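Local coordinates for protein endoglucanase (Komagataeibacter sucrofermentans, PDB 6VC5) that probably hydrolyses internal beta-1,4-glucosidic linkages in cellulose and related beta-glucans, at residues L41-A46 / A50-I55; N118-V123 / M163-L168. One frame throughout, in Å; residues are numbered along the deposited sequence.

From the N terminus, the chain runs along helix 33-46, turns sharply and returns along helix 49-62. Contact 1 closes that short turn, only three residues separating its two segments. Further on, helices 90-106 and 110-126 follow each other, and residues 118-123 on the second of them enter contact 2, which closes a longer loop of 39 residues, three strands among them, before helix 159-169 arrives. The two contacts are therefore in series, neither enclosing nor crossing the other. The centres of contact 1 and contact 2 lie about 20 Å apart, and the nearest atoms of contact 1 and contact 2 are about 8 Å apart, without touching. Helix 90-106 relates them, because side chains from both contacts rest on it.

Contact 1. Residues L41-A46 / A50-I55; sequences LFSAAA and AAFEVI
The ring of Phe52 has the hydroxyl of Ser43 at its edge, near the ring plane, with Ser43 OG 3.6 Å from Phe52 CD1. Ala44 comes in obliquely, its CB 4.1 Å from the same Phe52 CD1. Tyr112 adds a second ring to the surroundings of Phe52, the two planes steeply inclined to each other.

Ser43 does most of the touching from helix 33-46. Its OG lies 3.4 Å from both CA and CB of Phe52, while its CB reaches the methyl of Ala51 at 4.2 Å. The oxygen is turned between the backbone N and the carbonyl carbon of its own residue (chi1 64°), where it can hydrogen-bond to the carbonyl oxygens of Gly39 and Met40 one turn earlier. A serine thus suits this buried place: its polar end is satisfied within its own helix, and its small bulk lets the backbones approach to 5.5 Å between Ser43 CA and Phe52 CA. Alanines on both helices keep the interface similarly slim. On Phe52, CG stands anti to the backbone N (chi1 -179°), which carries the ring across to Ala44. With a serine in place of Phe52, Ala44 CB would probably lose its apolar partner and a gap would open beside Tyr112.

Two consecutive helices pack here as an antiparallel helical hairpin, their segment axes 8.6 Å apart at an angle of 153°; such hairpins build the (alpha/alpha)6 barrel of family 8 glycoside hydrolases. Trp8 of helix 4-15 touches both Ser43 and Ala51 and so bridges the pair, while Phe52 rests on Leu100 and Ala103 of helix 90-106.

Contact 2. Residues N118-V123 / M163-L168; sequences NIYGDV and MQAFAL
Within the (alpha/alpha)6 barrel fold of this family 8 glycoside hydrolase, helices 110-126 and 159-169 meet through a CH-pi contact, the methyl of Ala165 against the ring of Tyr120. The short segments run steeply across each other, at 108° between their directions, their axes approach to 10.6 Å, and one long side chain, that of Tyr120, bridges the space. Its CG lies anti to the carbonyl carbon (chi1 -77°), and the ring extends toward helix 159-169 with one face over Ala165.

Alanine suits the place beneath the ring, because its single methyl can sit centrally against the flat face: Ala165 CB is 3.6 Å from the Tyr120 ring centroid, 12° off the normal. Trp174 of helix 172-187 also touches Ala165, while Ala97 of helix 90-106 touches Tyr120.

At the phenol end, the hydroxyl passes Gln164, with Tyr120 OH 3.7 Å from Gln164 CB. That is packing against the aliphatic part of the glutamine; the polar partner of the hydroxyl is Ser161 OG, about one turn before Gln164 on helix 159-169, and this hydrogen bond anchors the phenol end beside that helix. The chain of Gln164 is bent at chi2 and its end leads away from helix 110-126, where OE1 accepts a hydrogen bond from Lys105 NZ, near the C-terminal end of helix 90-106.

Leucine one turn after Ala165 supplies a branched apolar tip for the rim of the ring: Leu168 CD1 lies near the ring plane, 3.9 Å from Tyr120 CE2.

Contact 1. Residues L41-A46 / A50-I55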
ATOM      1  N   LEU A  41       2.210   0.937 -11.340  1.00 11.64           N
ATOM      2  CA  LEU A  41       0.943   0.211 -11.270  1.00  9.60           C
ATOM      3  C   LEU A  41      -0.138   0.899 -12.101  1.00  8.79           C
ATOM      4  O   LEU A  41      -0.906   0.239 -12.818  1.00  8.84           O
ATOM      5  CB  LEU A  41       0.501   0.084  -9.810  1.00  9.95           C
ATOM      6  CG  LEU A  41      -0.672  -0.868  -9.538  1.00 10.35           C
ATOM      7  CD1 LEU A  41      -0.186  -2.307  -9.635  1.00 10.83           C
ATOM      8  CD2 LEU A  41      -1.284  -0.594  -8.171  1.00 13.14           C
ATOM      9  N   PHE A  42      -0.247   2.230 -11.979  1.00  6.85           N
ATOM     10  CA  PHE A  42      -1.291   2.958 -12.698  1.00  6.60           C
ATOM     11  C   PHE A  42      -1.055   2.933 -14.207  1.00  7.38           C
ATOM     12  O   PHE A  42      -2.005   2.790 -14.988  1.00  9.28           O
ATOM     13  CB  PHE A  42      -1.378   4.410 -12.218  1.00  8.78           C
ATOM     14  CG  PHE A  42      -1.625   4.587 -10.732  1.00  7.65           C
ATOM     15  CD1 PHE A  42      -2.108   3.562  -9.941  1.00 10.06           C
ATOM     16  CD2 PHE A  42      -1.359   5.814 -10.141  1.00  9.15           C
ATOM     17  CE1 PHE A  42      -2.324   3.753  -8.566  1.00 10.25           C
ATOM     18  CE2 PHE A  42      -1.572   6.012  -8.784  1.00 10.86           C
ATOM     19  CZ  PHE A  42      -2.048   4.970  -7.997  1.00 10.38           C
ATOM     20  N   SER A  43       0.203   3.097 -14.640  1.00  7.70           N
ATOM     21  CA  SER A  43       0.511   3.058 -16.065  1.00  8.30           C
ATOM     22  C   SER A  43       0.311   1.662 -16.647  1.00  9.10           C
ATOM     23  O   SER A  43      -0.149   1.529 -17.786  1.00 10.22           O
ATOM     24  CB  SER A  43       1.919   3.604 -16.337  1.00  8.17           C
ATOM     25  OG  SER A  43       2.922   2.814 -15.742  1.00 10.49           O
ATOM     26  N   ALA A  44       0.630   0.613 -15.882  1.00  9.21           N
ATOM     27  CA  ALA A  44       0.342  -0.746 -16.351  1.00  9.90           C
ATOM     28  C   ALA A  44      -1.161  -0.973 -16.494  1.00 10.56           C
ATOM     29  O   ALA A  44      -1.623  -1.529 -17.497  1.00 12.13           O
ATOM     30  CB  ALA A  44       0.945  -1.769 -15.388  1.00 10.39           C
ATOM     31  N   ALA A  45      -1.941  -0.564 -15.487  1.00 10.07           N
ATOM     32  CA  ALA A  45      -3.395  -0.723 -15.548  1.00 10.81           C
ATOM     33  C   ALA A  45      -3.999   0.076 -16.700  1.00 11.75           C
ATOM     34  O   ALA A  45      -4.940  -0.381 -17.361  1.00 13.97           O
ATOM     35  CB  ALA A  45      -4.015  -0.290 -14.219  1.00 12.06           C
ATOM     36  N   ALA A  46      -3.483   1.280 -16.946  1.00 11.43           N
ATOM     37  CA  ALA A  46      -3.986   2.148 -18.004  1.00 12.90           C
ATOM     38  C   ALA A  46      -3.471   1.777 -19.391  1.00 13.75           C
ATOM     39  O   ALA A  46      -4.008   2.279 -20.384  1.00 15.56           O
ATOM     40  CB  ALA A  46      -3.596   3.595 -17.700  1.00 14.89           C
ATOM     41  N   ALA A  50       4.862   3.479 -22.668  1.00 13.42           N
ATOM     42  CA  ALA A  50       5.956   4.443 -22.733  1.00 14.20           C
ATOM     43  C   ALA A  50       6.241   5.036 -21.362  1.00 13.23           C
ATOM     44  O   ALA A  50       7.405   5.228 -20.986  1.00 13.63           O
ATOM     45  CB  ALA A  50       5.624   5.548 -23.734  1.00 15.73           C
ATOM     46  N   ALA A  51       5.190   5.311 -20.590  1.00 11.58           N
ATOM     47  CA  ALA A  51       5.398   5.812 -19.238  1.00  9.36           C
ATOM     48  C   ALA A  51       5.944   4.722 -18.328  1.00  8.74           C
ATOM     49  O   ALA A  51       6.904   4.955 -17.583  1.00  9.47           O
ATOM     50  CB  ALA A  51       4.100   6.392 -18.672  1.00 11.79           C
ATOM     51  N   PHE A  52       5.336   3.525 -18.367  1.00  7.85           N
ATOM     52  CA  PHE A  52       5.772   2.435 -17.498  1.00  7.38           C
ATOM     53  C   PHE A  52       7.266   2.198 -17.646  1.00  7.71           C
ATOM     54  O   PHE A  52       7.994   2.099 -16.647  1.00  8.13           O
ATOM     55  CB  PHE A  52       5.016   1.142 -17.833  1.00  9.05           C
ATOM     56  CG  PHE A  52       5.416  -0.019 -16.953  1.00  7.71           C
ATOM     57  CD1 PHE A  52       4.701  -0.292 -15.793  1.00  8.30           C
ATOM     58  CD2 PHE A  52       6.551  -0.773 -17.226  1.00  8.62           C
ATOM     59  CE1 PHE A  52       5.067  -1.328 -14.953  1.00  7.92           C
ATOM     60  CE2 PHE A  52       6.943  -1.798 -16.374  1.00  9.09           C
ATOM     61  CZ  PHE A  52       6.202  -2.077 -15.238  1.00  9.17           C
ATOM     62  N   GLU A  53       7.732   2.122 -18.899  1.00  9.97           N
ATOM     63  CA  GLU A  53       9.118   1.762 -19.189  1.00 12.87           C
ATOM     64  C   GLU A  53      10.098   2.704 -18.499  1.00 11.98           C
ATOM     65  O   GLU A  53      11.063   2.256 -17.867  1.00 12.45           O
ATOM     66  CB  GLU A  53       9.340   1.766 -20.710  1.00 17.85           C
ATOM     67  CG  GLU A  53      10.450   0.841 -21.214  1.00 25.06           C
ATOM     68  CD  GLU A  53      10.111   0.185 -22.554  1.00 29.04           C
ATOM     69  OE1 GLU A  53      10.874  -0.697 -23.014  1.00 32.42           O
ATOM     70  OE2 GLU A  53       9.067   0.540 -23.144  1.00 31.18           O
ATOM     71  N   VAL A  54       9.854   4.019 -18.592  1.00 10.86           N
ATOM     72  CA  VAL A  54      10.779   4.987 -17.996  1.00 11.08           C
ATOM     73  C   VAL A  54      10.641   5.049 -16.471  1.00  8.94           C
ATOM     74  O   VAL A  54      11.631   5.278 -15.769  1.00  8.27           O
ATOM     75  CB  VAL A  54      10.697   6.379 -18.656  1.00 12.02           C
ATOM     76  CG1 VAL A  54      11.097   6.300 -20.145  1.00 15.01           C
ATOM     77  CG2 VAL A  54       9.327   7.006 -18.480  1.00 10.60           C
ATOM     78  N   ILE A  55       9.429   4.866 -15.930  1.00  6.78           N
ATOM     79  CA  ILE A  55       9.275   4.869 -14.473  1.00  6.54           C
ATOM     80  C   ILE A  55      10.026   3.694 -13.850  1.00  7.09           C
ATOM     81  O   ILE A  55      10.733   3.848 -12.849  1.00  8.71           O
ATOM     82  CB  ILE A  55       7.787   4.872 -14.083  1.00  6.72           C
ATOM     83  CG1 ILE A  55       7.072   6.098 -14.649  1.00  6.69           C
ATOM     84  CG2 ILE A  55       7.657   4.818 -12.547  1.00  5.77           C
ATOM     85  CD1 ILE A  55       5.560   5.943 -14.667  1.00  8.64           C
TER

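Contact 2. Residues N118-V123 / M163-L168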
ATOM      1  N   ASN A 118      12.099 -11.781  -8.743  1.00  7.68           N
ATOM      2  CA  ASN A 118      13.276 -11.449  -7.937  1.00  9.41           C
ATOM      3  C   ASN A 118      12.898 -10.622  -6.710  1.00  9.31           C
ATOM      4  O   ASN A 118      13.387 -10.888  -5.605  1.00  9.17           O
ATOM      5  CB  ASN A 118      14.307 -10.703  -8.778  1.00 11.26           C
ATOM      6  CG  ASN A 118      14.993 -11.606  -9.785  1.00 15.01           C
ATOM      7  OD1 ASN A 118      14.954 -12.830  -9.660  1.00 17.43           O
ATOM      8  ND2 ASN A 118      15.611 -11.007 -10.793  1.00 17.49           N
ATOM      9  N   ILE A 119      12.025  -9.621  -6.883  1.00  7.55           N
ATOM     10  CA  ILE A 119      11.577  -8.822  -5.741  1.00  6.56           C
ATOM     11  C   ILE A 119      10.815  -9.689  -4.749  1.00  6.92           C
ATOM     12  O   ILE A 119      11.046  -9.626  -3.533  1.00  8.05           O
ATOM     13  CB  ILE A 119      10.721  -7.633  -6.212  1.00  5.85           C
ATOM     14  CG1 ILE A 119      11.531  -6.720  -7.136  1.00  6.45           C
ATOM     15  CG2 ILE A 119      10.185  -6.847  -5.013  1.00  7.16           C
ATOM     16  CD1 ILE A 119      10.666  -5.796  -7.992  1.00  8.77           C
ATOM     17  N   TYR A 120       9.850 -10.470  -5.246  1.00  7.00           N
ATOM     18  CA  TYR A 120       9.033 -11.280  -4.342  1.00  7.64           C
ATOM     19  C   TYR A 120       9.902 -12.250  -3.559  1.00  7.89           C
ATOM     20  O   TYR A 120       9.691 -12.451  -2.355  1.00  8.74           O
ATOM     21  CB  TYR A 120       7.974 -12.055  -5.129  1.00  8.18           C
ATOM     22  CG  TYR A 120       6.776 -11.245  -5.579  1.00  7.76           C
ATOM     23  CD1 TYR A 120       6.083 -10.421  -4.698  1.00  8.49           C
ATOM     24  CD2 TYR A 120       6.306 -11.352  -6.883  1.00  7.72           C
ATOM     25  CE1 TYR A 120       4.966  -9.694  -5.111  1.00  7.81           C
ATOM     26  CE2 TYR A 120       5.192 -10.639  -7.311  1.00  8.20           C
ATOM     27  CZ  TYR A 120       4.524  -9.817  -6.428  1.00  8.34           C
ATOM     28  OH  TYR A 120       3.421  -9.112  -6.848  1.00  9.25           O
ATOM     29  N   GLY A 121      10.885 -12.856  -4.230  1.00  7.70           N
ATOM     30  CA  GLY A 121      11.787 -13.769  -3.551  1.00  8.84           C
ATOM     31  C   GLY A 121      12.507 -13.113  -2.387  1.00  9.66           C
ATOM     32  O   GLY A 121      12.656 -13.713  -1.317  1.00 12.02           O
ATOM     33  N   ASP A 122      12.961 -11.875  -2.574  1.00  9.21           N
ATOM     34  CA  ASP A 122      13.663 -11.186  -1.495  1.00 10.28           C
ATOM     35  C   ASP A 122      12.728 -10.654  -0.407  1.00  9.59           C
ATOM     36  O   ASP A 122      13.131 -10.594   0.759  1.00 10.67           O
ATOM     37  CB  ASP A 122      14.572 -10.101  -2.071  1.00 12.58           C
ATOM     38  CG  ASP A 122      15.932 -10.656  -2.482  1.00 17.32           C
ATOM     39  OD1 ASP A 122      16.307 -11.740  -1.969  1.00 20.49           O
ATOM     40  OD2 ASP A 122      16.624 -10.026  -3.308  1.00 18.65           O
ATOM     41  N   VAL A 123      11.492 -10.272  -0.738  1.00  9.65           N
ATOM     42  CA  VAL A 123      10.522  -9.962   0.315  1.00  8.79           C
ATOM     43  C   VAL A 123      10.302 -11.180   1.205  1.00  9.64           C
ATOM     44  O   VAL A 123      10.335 -11.088   2.438  1.00  9.66           O
ATOM     45  CB  VAL A 123       9.201  -9.451  -0.286  1.00  8.26           C
ATOM     46  CG1 VAL A 123       8.113  -9.349   0.799  1.00 10.51           C
ATOM     47  CG2 VAL A 123       9.406  -8.106  -0.944  1.00  9.19           C
ATOM     48  N   MET A 163      -1.139 -12.155  -3.410  1.00  9.94           N
ATOM     49  CA  MET A 163      -1.833 -13.153  -4.219  1.00 11.16           C
ATOM     50  C   MET A 163      -1.100 -13.380  -5.536  1.00 11.51           C
ATOM     51  O   MET A 163      -0.999 -14.515  -6.020  1.00 11.56           O
ATOM     52  CB  MET A 163      -3.260 -12.674  -4.510  1.00 14.75           C
ATOM     53  CG  MET A 163      -4.121 -12.309  -3.294  1.00 18.16           C
ATOM     54  SD  MET A 163      -5.894 -12.327  -3.661  1.00 23.78           S
ATOM     55  CE  MET A 163      -6.115 -10.964  -4.770  1.00 24.61           C
ATOM     56  N   GLN A 164      -0.594 -12.301  -6.139  1.00 11.52           N
ATOM     57  CA  GLN A 164       0.172 -12.441  -7.370  1.00 10.99           C
ATOM     58  C   GLN A 164       1.446 -13.242  -7.137  1.00 10.76           C
ATOM     59  O   GLN A 164       1.837 -14.063  -7.974  1.00 12.44           O
ATOM     60  CB  GLN A 164       0.508 -11.057  -7.930  1.00 13.59           C
ATOM     61  CG  GLN A 164       1.294 -11.088  -9.221  1.00 14.88           C
ATOM     62  CD  GLN A 164       0.503 -11.660 -10.378  1.00 18.17           C
ATOM     63  OE1 GLN A 164       0.967 -12.563 -11.079  1.00 22.49           O
ATOM     64  NE2 GLN A 164      -0.697 -11.142 -10.587  1.00 22.61           N
ATOM     65  N   ALA A 165       2.120 -13.005  -6.006  1.00  8.89           N
ATOM     66  CA  ALA A 165       3.341 -13.749  -5.711  1.00 10.15           C
ATOM     67  C   ALA A 165       3.058 -15.246  -5.615  1.00  9.93           C
ATOM     68  O   ALA A 165       3.838 -16.069  -6.110  1.00 11.26           O
ATOM     69  CB  ALA A 165       3.956 -13.226  -4.413  1.00 10.93           C
ATOM     70  N   PHE A 166       1.936 -15.617  -4.998  1.00 10.47           N
ATOM     71  CA  PHE A 166       1.569 -17.031  -4.944  1.00 11.63           C
ATOM     72  C   PHE A 166       1.251 -17.582  -6.329  1.00 12.86           C
ATOM     73  O   PHE A 166       1.626 -18.719  -6.653  1.00 14.13           O
ATOM     74  CB  PHE A 166       0.381 -17.251  -4.013  1.00 13.76           C
ATOM     75  CG  PHE A 166      -0.031 -18.691  -3.927  1.00 14.79           C
ATOM     76  CD1 PHE A 166       0.797 -19.606  -3.299  1.00 14.74           C
ATOM     77  CD2 PHE A 166      -1.213 -19.130  -4.501  1.00 15.78           C
ATOM     78  CE1 PHE A 166       0.448 -20.950  -3.226  1.00 15.51           C
ATOM     79  CE2 PHE A 166      -1.571 -20.474  -4.435  1.00 16.75           C
ATOM     80  CZ  PHE A 166      -0.735 -21.376  -3.796  1.00 17.33           C
ATOM     81  N   ALA A 167       0.536 -16.806  -7.146  1.00 13.48           N
ATOM     82  CA  ALA A 167       0.221 -17.248  -8.502  1.00 13.97           C
ATOM     83  C   ALA A 167       1.476 -17.492  -9.335  1.00 14.46           C
ATOM     84  O   ALA A 167       1.496 -18.405 -10.170  1.00 18.40           O
ATOM     85  CB  ALA A 167      -0.691 -16.223  -9.176  1.00 14.05           C
ATOM     86  N   LEU A 168       2.532 -16.703  -9.116  1.00 13.20           N
ATOM     87  CA  LEU A 168       3.756 -16.830  -9.900  1.00 15.40           C
ATOM     88  C   LEU A 168       4.649 -17.971  -9.425  1.00 17.07           C
ATOM     89  O   LEU A 168       5.313 -18.609 -10.250  1.00 18.02           O
ATOM     90  CB  LEU A 168       4.538 -15.516  -9.853  1.00 14.44           C
ATOM     91  CG  LEU A 168       3.960 -14.326 -10.610  1.00 14.93           C
ATOM     92  CD1 LEU A 168       4.798 -13.087 -10.329  1.00 16.62           C
ATOM     93  CD2 LEU A 168       3.890 -14.598 -12.107  1.00 17.40           C
TER